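Local coordinates for putative nucleotide sugar epimerase/ dehydratase (Bordetella bronchiseptica, PDB 2Q1S), which binds NADH in a Rossmann fold and probably acts as a nucleotide-sugar epimerase or dehydratase in the making of lipopolysaccharide O-antigen, at residues D122-T127 against P180-K185. Residues are numbered along the deposited sequence; the frame is centred on the assembly and turned at random. Where two conformers were deposited one is given.
Sequences DHENNT and PYSMSK. With NAI (1,4-dihydronicotinamide adenine dinucleotide), chain B.
Ser184 hydrogen-bonds to Asp122 where two helices of the Rossmann-fold domain run side by side; the axes of these short segments pass within 9.8 Å at an angle of 32°. Tyr181 and Lys185 form the YxxxK motif of short-chain dehydrogenases/reductases, and Ser184 sits within it. Polar groups carry the buried interface. With CG anti to the backbone N (chi1 175°), the Asp122 carboxylate is set toward helix 180-185, where Ser184 OG donates to OD2 at 2.6 Å, on the syn side. Thr127 OG1 stands 2.7 Å from the same Ser184 OG. The other oxygen, Asp122 OD1, takes the Asn126 ND2 proton almost straight (174°), which ties down the amide's rotation.

By van der Waals contact, Asn126 CG rests on Ser184 CB, and Asn126 ND2 comes within 3.4 Å of Tyr181 CD2, the amide plane tilted against the ring.

Lys185 NZ donates to water 2, which can donate to Asn126 OD1, also bonded to Thr108, though other acceptors compete.

The cofactor runs along one side of the contact. Asn125 OD1 accepts from the adenine N6A, whereas Lys185 NZ, also held by Ser149 O, donates to both nicotinamide-ribose hydroxyls, and Tyr181 OH is hydrogen-bonded to NAI O2D at 2.6 Å, either hydroxyl being a possible donor.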
ATOM      1  N   ASP A 122      -7.178   0.402 -10.561  1.00 33.04           N
ATOM      2  CA  ASP A 122      -6.889  -0.628  -9.612  1.00 33.29           C
ATOM      3  C   ASP A 122      -6.898  -0.060  -8.190  1.00 33.30           C
ATOM      4  O   ASP A 122      -7.511  -0.631  -7.303  1.00 35.51           O
ATOM      5  CB  ASP A 122      -5.541  -1.285  -9.875  1.00 32.97           C
ATOM      6  CG  ASP A 122      -5.205  -2.294  -8.777  1.00 34.71           C
ATOM      7  OD1 ASP A 122      -5.730  -3.439  -8.877  1.00 35.14           O
ATOM      8  OD2 ASP A 122      -4.475  -1.954  -7.833  1.00 35.14           O
ATOM      9  N   HIS A 123      -6.275   1.100  -8.001  1.00 33.34           N
ATOM     10  CA  HIS A 123      -6.113   1.577  -6.647  1.00 33.33           C
ATOM     11  C   HIS A 123      -7.488   1.853  -6.023  1.00 32.61           C
ATOM     12  O   HIS A 123      -7.738   1.487  -4.866  1.00 33.80           O
ATOM     13  CB  HIS A 123      -5.265   2.857  -6.708  1.00 33.71           C
ATOM     14  CG  HIS A 123      -4.982   3.392  -5.353  1.00 36.76           C
ATOM     15  ND1 HIS A 123      -3.939   2.913  -4.576  1.00 42.25           N
ATOM     16  CD2 HIS A 123      -5.622   4.320  -4.626  1.00 38.46           C
ATOM     17  CE1 HIS A 123      -3.954   3.549  -3.419  1.00 41.44           C
ATOM     18  NE2 HIS A 123      -4.999   4.371  -3.408  1.00 35.72           N
ATOM     19  N   GLU A 124      -8.351   2.522  -6.806  1.00 33.00           N
ATOM     20  CA  GLU A 124      -9.691   2.899  -6.293  1.00 35.01           C
ATOM     21  C   GLU A 124     -10.483   1.672  -5.879  1.00 35.56           C
ATOM     22  O   GLU A 124     -11.170   1.687  -4.841  1.00 36.52           O
ATOM     23  CB  GLU A 124     -10.445   3.651  -7.377  1.00 35.73           C
ATOM     24  CG  GLU A 124     -11.890   3.928  -6.993  1.00 38.60           C
ATOM     25  CD  GLU A 124     -12.069   4.937  -5.858  1.00 42.26           C
ATOM     26  OE1 GLU A 124     -11.179   5.772  -5.555  1.00 41.98           O
ATOM     27  OE2 GLU A 124     -13.191   4.943  -5.301  1.00 46.96           O
ATOM     28  N   ASN A 125     -10.363   0.593  -6.652  1.00 35.84           N
ATOM     29  CA  ASN A 125     -11.191  -0.609  -6.439  1.00 35.42           C
ATOM     30  C   ASN A 125     -10.495  -1.793  -5.802  1.00 36.41           C
ATOM     31  O   ASN A 125     -11.089  -2.882  -5.679  1.00 37.39           O
ATOM     32  CB  ASN A 125     -11.782  -0.984  -7.804  1.00 34.49           C
ATOM     33  CG  ASN A 125     -12.657   0.122  -8.345  1.00 36.91           C
ATOM     34  OD1 ASN A 125     -13.738   0.391  -7.812  1.00 38.18           O
ATOM     35  ND2 ASN A 125     -12.168   0.836  -9.359  1.00 37.37           N
ATOM     36  N   ASN A 126      -9.265  -1.582  -5.314  1.00 35.22           N
ATOM     37  CA  ASN A 126      -8.444  -2.676  -4.806  1.00 34.46           C
ATOM     38  C   ASN A 126      -7.629  -2.307  -3.542  1.00 35.21           C
ATOM     39  O   ASN A 126      -7.316  -3.173  -2.744  1.00 37.68           O
ATOM     40  CB  ASN A 126      -7.556  -3.220  -5.936  1.00 36.78           C
ATOM     41  CG  ASN A 126      -7.293  -4.710  -5.849  1.00 36.07           C
ATOM     42  OD1 ASN A 126      -7.762  -5.426  -4.953  1.00 37.22           O
ATOM     43  ND2 ASN A 126      -6.559  -5.198  -6.841  1.00 37.25           N
ATOM     44  N   THR A 127      -7.223  -1.022  -3.430  1.00 33.73           N
ATOM     45  CA  THR A 127      -6.479  -0.602  -2.251  1.00 34.35           C
ATOM     46  C   THR A 127      -7.390   0.242  -1.366  1.00 33.93           C
ATOM     47  O   THR A 127      -7.534  -0.046  -0.156  1.00 35.01           O
ATOM     48  CB  THR A 127      -5.213   0.211  -2.624  1.00 34.16           C
ATOM     49  OG1 THR A 127      -4.245  -0.671  -3.242  1.00 34.47           O
ATOM     50  CG2 THR A 127      -4.514   0.818  -1.387  1.00 35.01           C
ATOM     51  N   PRO A 180       0.032  -3.849 -10.256  1.00 34.26           N
ATOM     52  CA  PRO A 180      -0.647  -3.097  -9.186  1.00 34.14           C
ATOM     53  C   PRO A 180      -1.646  -3.945  -8.411  1.00 35.27           C
ATOM     54  O   PRO A 180      -1.793  -3.782  -7.230  1.00 35.59           O
ATOM     55  CB  PRO A 180      -1.296  -1.924  -9.959  1.00 33.90           C
ATOM     56  CG  PRO A 180      -0.411  -1.751 -11.202  1.00 35.51           C
ATOM     57  CD  PRO A 180      -0.089  -3.192 -11.577  1.00 35.26           C
ATOM     58  N   TYR A 181      -2.347  -4.854  -9.099  1.00 35.20           N
ATOM     59  CA  TYR A 181      -3.189  -5.818  -8.411  1.00 35.61           C
ATOM     60  C   TYR A 181      -2.449  -6.532  -7.309  1.00 35.02           C
ATOM     61  O   TYR A 181      -2.951  -6.641  -6.195  1.00 34.80           O
ATOM     62  CB  TYR A 181      -3.690  -6.856  -9.441  1.00 36.50           C
ATOM     63  CG  TYR A 181      -4.538  -7.967  -8.839  1.00 35.65           C
ATOM     64  CD1 TYR A 181      -3.967  -9.118  -8.331  1.00 36.14           C
ATOM     65  CD2 TYR A 181      -5.937  -7.882  -8.879  1.00 38.53           C
ATOM     66  CE1 TYR A 181      -4.735 -10.126  -7.817  1.00 37.09           C
ATOM     67  CE2 TYR A 181      -6.719  -8.898  -8.348  1.00 39.40           C
ATOM     68  CZ  TYR A 181      -6.094  -9.998  -7.821  1.00 37.44           C
ATOM     69  OH  TYR A 181      -6.882 -11.028  -7.326  1.00 43.29           O
ATOM     70  N   SER A 182      -1.284  -7.081  -7.607  1.00 35.42           N
ATOM     71  CA  SER A 182      -0.557  -7.857  -6.594  0.50 35.46           C
ATOM     72  C   SER A 182      -0.192  -6.977  -5.381  1.00 35.95           C
ATOM     73  O   SER A 182      -0.264  -7.411  -4.223  1.00 36.52           O
ATOM     74  CB  SER A 182       0.687  -8.524  -7.203  0.50 36.40           C
ATOM     75  OG  SER A 182       1.682  -7.584  -7.586  0.50 35.53           O
ATOM     76  N   MET A 183       0.188  -5.734  -5.675  1.00 34.59           N
ATOM     77  CA  MET A 183       0.521  -4.794  -4.592  1.00 35.25           C
ATOM     78  C   MET A 183      -0.719  -4.477  -3.770  1.00 35.63           C
ATOM     79  O   MET A 183      -0.683  -4.473  -2.561  1.00 37.47           O
ATOM     80  CB  MET A 183       1.145  -3.523  -5.174  1.00 34.59           C
ATOM     81  CG  MET A 183       2.518  -3.841  -5.785  1.00 35.02           C
ATOM     82  SD  MET A 183       3.429  -2.316  -6.246  1.00 36.00           S
ATOM     83  CE  MET A 183       2.390  -1.669  -7.570  1.00 35.58           C
ATOM     84  N   SER A 184      -1.821  -4.179  -4.440  1.00 34.33           N
ATOM     85  CA  SER A 184      -3.072  -3.905  -3.693  1.00 35.39           C
ATOM     86  C   SER A 184      -3.467  -5.057  -2.780  1.00 36.82           C
ATOM     87  O   SER A 184      -3.913  -4.837  -1.636  1.00 36.82           O
ATOM     88  CB  SER A 184      -4.197  -3.689  -4.677  1.00 35.14           C
ATOM     89  OG  SER A 184      -4.103  -2.401  -5.269  1.00 34.86           O
ATOM     90  N   LYS A 185      -3.304  -6.302  -3.251  1.00 36.23           N
ATOM     91  CA  LYS A 185      -3.679  -7.438  -2.401  1.00 36.80           C
ATOM     92  C   LYS A 185      -2.809  -7.481  -1.145  1.00 37.35           C
ATOM     93  O   LYS A 185      -3.290  -7.676  -0.039  1.00 37.32           O
ATOM     94  CB  LYS A 185      -3.586  -8.793  -3.165  1.00 37.65           C
ATOM     95  CG  LYS A 185      -4.549  -8.920  -4.344  1.00 37.12           C
ATOM     96  CD  LYS A 185      -5.957  -8.484  -4.039  1.00 38.29           C
ATOM     97  CE  LYS A 185      -6.614  -9.308  -2.945  1.00 36.47           C
ATOM     98  NZ  LYS A 185      -8.073  -8.910  -2.730  1.00 38.28           N
TER
HETATM   99  PA  NAI B 358     -14.522 -10.953  -9.201  1.00 26.26           P
HETATM  100  O1A NAI B 358     -13.986  -9.860 -10.053  1.00 27.38           O
HETATM  101  O2A NAI B 358     -15.598 -11.898  -9.784  1.00 27.58           O
HETATM  102  O5B NAI B 358     -15.027 -10.426  -7.840  1.00 24.32           O
HETATM  103  C5B NAI B 358     -14.711  -9.143  -7.289  1.00 25.68           C
HETATM  104  C4B NAI B 358     -15.973  -8.330  -7.059  1.00 25.86           C
HETATM  105  O4B NAI B 358     -15.606  -7.052  -6.552  1.00 25.52           O
HETATM  106  C3B NAI B 358     -16.745  -8.098  -8.385  1.00 27.51           C
HETATM  107  O3B NAI B 358     -18.122  -8.476  -8.218  1.00 26.53           O
HETATM  108  C2B NAI B 358     -16.653  -6.590  -8.570  1.00 26.06           C
HETATM  109  O2B NAI B 358     -17.776  -5.928  -9.230  1.00 27.11           O
HETATM  110  C1B NAI B 358     -16.531  -6.102  -7.125  1.00 24.21           C
HETATM  111  N9A NAI B 358     -16.006  -4.756  -6.977  1.00 24.91           N
HETATM  112  C8A NAI B 358     -15.003  -4.173  -7.703  1.00 24.42           C
HETATM  113  N7A NAI B 358     -14.782  -2.944  -7.233  1.00 23.62           N
HETATM  114  C5A NAI B 358     -15.620  -2.697  -6.186  1.00 25.90           C
HETATM  115  C6A NAI B 358     -15.902  -1.595  -5.257  1.00 25.81           C
HETATM  116  N6A NAI B 358     -15.249  -0.427  -5.292  1.00 25.19           N
HETATM  117  N1A NAI B 358     -16.870  -1.748  -4.300  1.00 25.88           N
HETATM  118  C2A NAI B 358     -17.551  -2.925  -4.252  1.00 25.34           C
HETATM  119  N3A NAI B 358     -17.368  -3.994  -5.044  1.00 25.66           N
HETATM  120  C4A NAI B 358     -16.407  -3.947  -6.033  1.00 25.41           C
HETATM  121  O3  NAI B 358     -13.227 -11.822  -8.847  1.00 25.79           O
HETATM  122  PN  NAI B 358     -13.075 -13.083  -7.833  1.00 27.64           P
HETATM  123  O1N NAI B 358     -12.207 -14.073  -8.432  1.00 29.13           O
HETATM  124  O2N NAI B 358     -14.462 -13.382  -7.325  1.00 28.29           O
HETATM  125  O5D NAI B 358     -12.303 -12.364  -6.579  1.00 28.03           O
HETATM  126  C5D NAI B 358     -12.860 -12.330  -5.254  1.00 28.88           C
HETATM  127  C4D NAI B 358     -11.711 -12.031  -4.289  1.00 26.97           C
HETATM  128  O4D NAI B 358     -10.813 -13.115  -4.302  1.00 26.65           O
HETATM  129  C3D NAI B 358     -10.861 -10.840  -4.730  1.00 26.52           C
HETATM  130  O3D NAI B 358     -10.539 -10.088  -3.552  1.00 24.17           O
HETATM  131  C2D NAI B 358      -9.650 -11.462  -5.355  1.00 28.71           C
HETATM  132  O2D NAI B 358      -8.499 -10.579  -5.281  1.00 27.69           O
HETATM  133  C1D NAI B 358      -9.450 -12.688  -4.508  1.00 30.17           C
HETATM  134  N1N NAI B 358      -8.707 -13.736  -5.157  1.00 30.03           N
HETATM  135  C2N NAI B 358      -9.237 -14.503  -6.165  1.00 32.97           C
HETATM  136  C3N NAI B 358      -8.498 -15.526  -6.752  1.00 29.63           C
HETATM  137  C7N NAI B 358      -9.063 -16.379  -7.884  1.00 31.26           C
HETATM  138  O7N NAI B 358      -8.367 -17.271  -8.337  1.00 31.06           O
HETATM  139  N7N NAI B 358     -10.327 -16.104  -8.294  1.00 32.02           N
HETATM  140  C4N NAI B 358      -7.196 -15.831  -6.271  1.00 31.53           C
HETATM  141  C5N NAI B 358      -6.694 -15.040  -5.198  1.00 31.23           C
HETATM  142  C6N NAI B 358      -7.484 -14.032  -4.646  1.00 33.46           C
HETATM  143  O   HOH W   1      -6.586  -4.283  -0.466  1.00 26.62           O
HETATM  144  O   HOH W   2      -8.089  -6.070  -2.299  1.00 29.33           O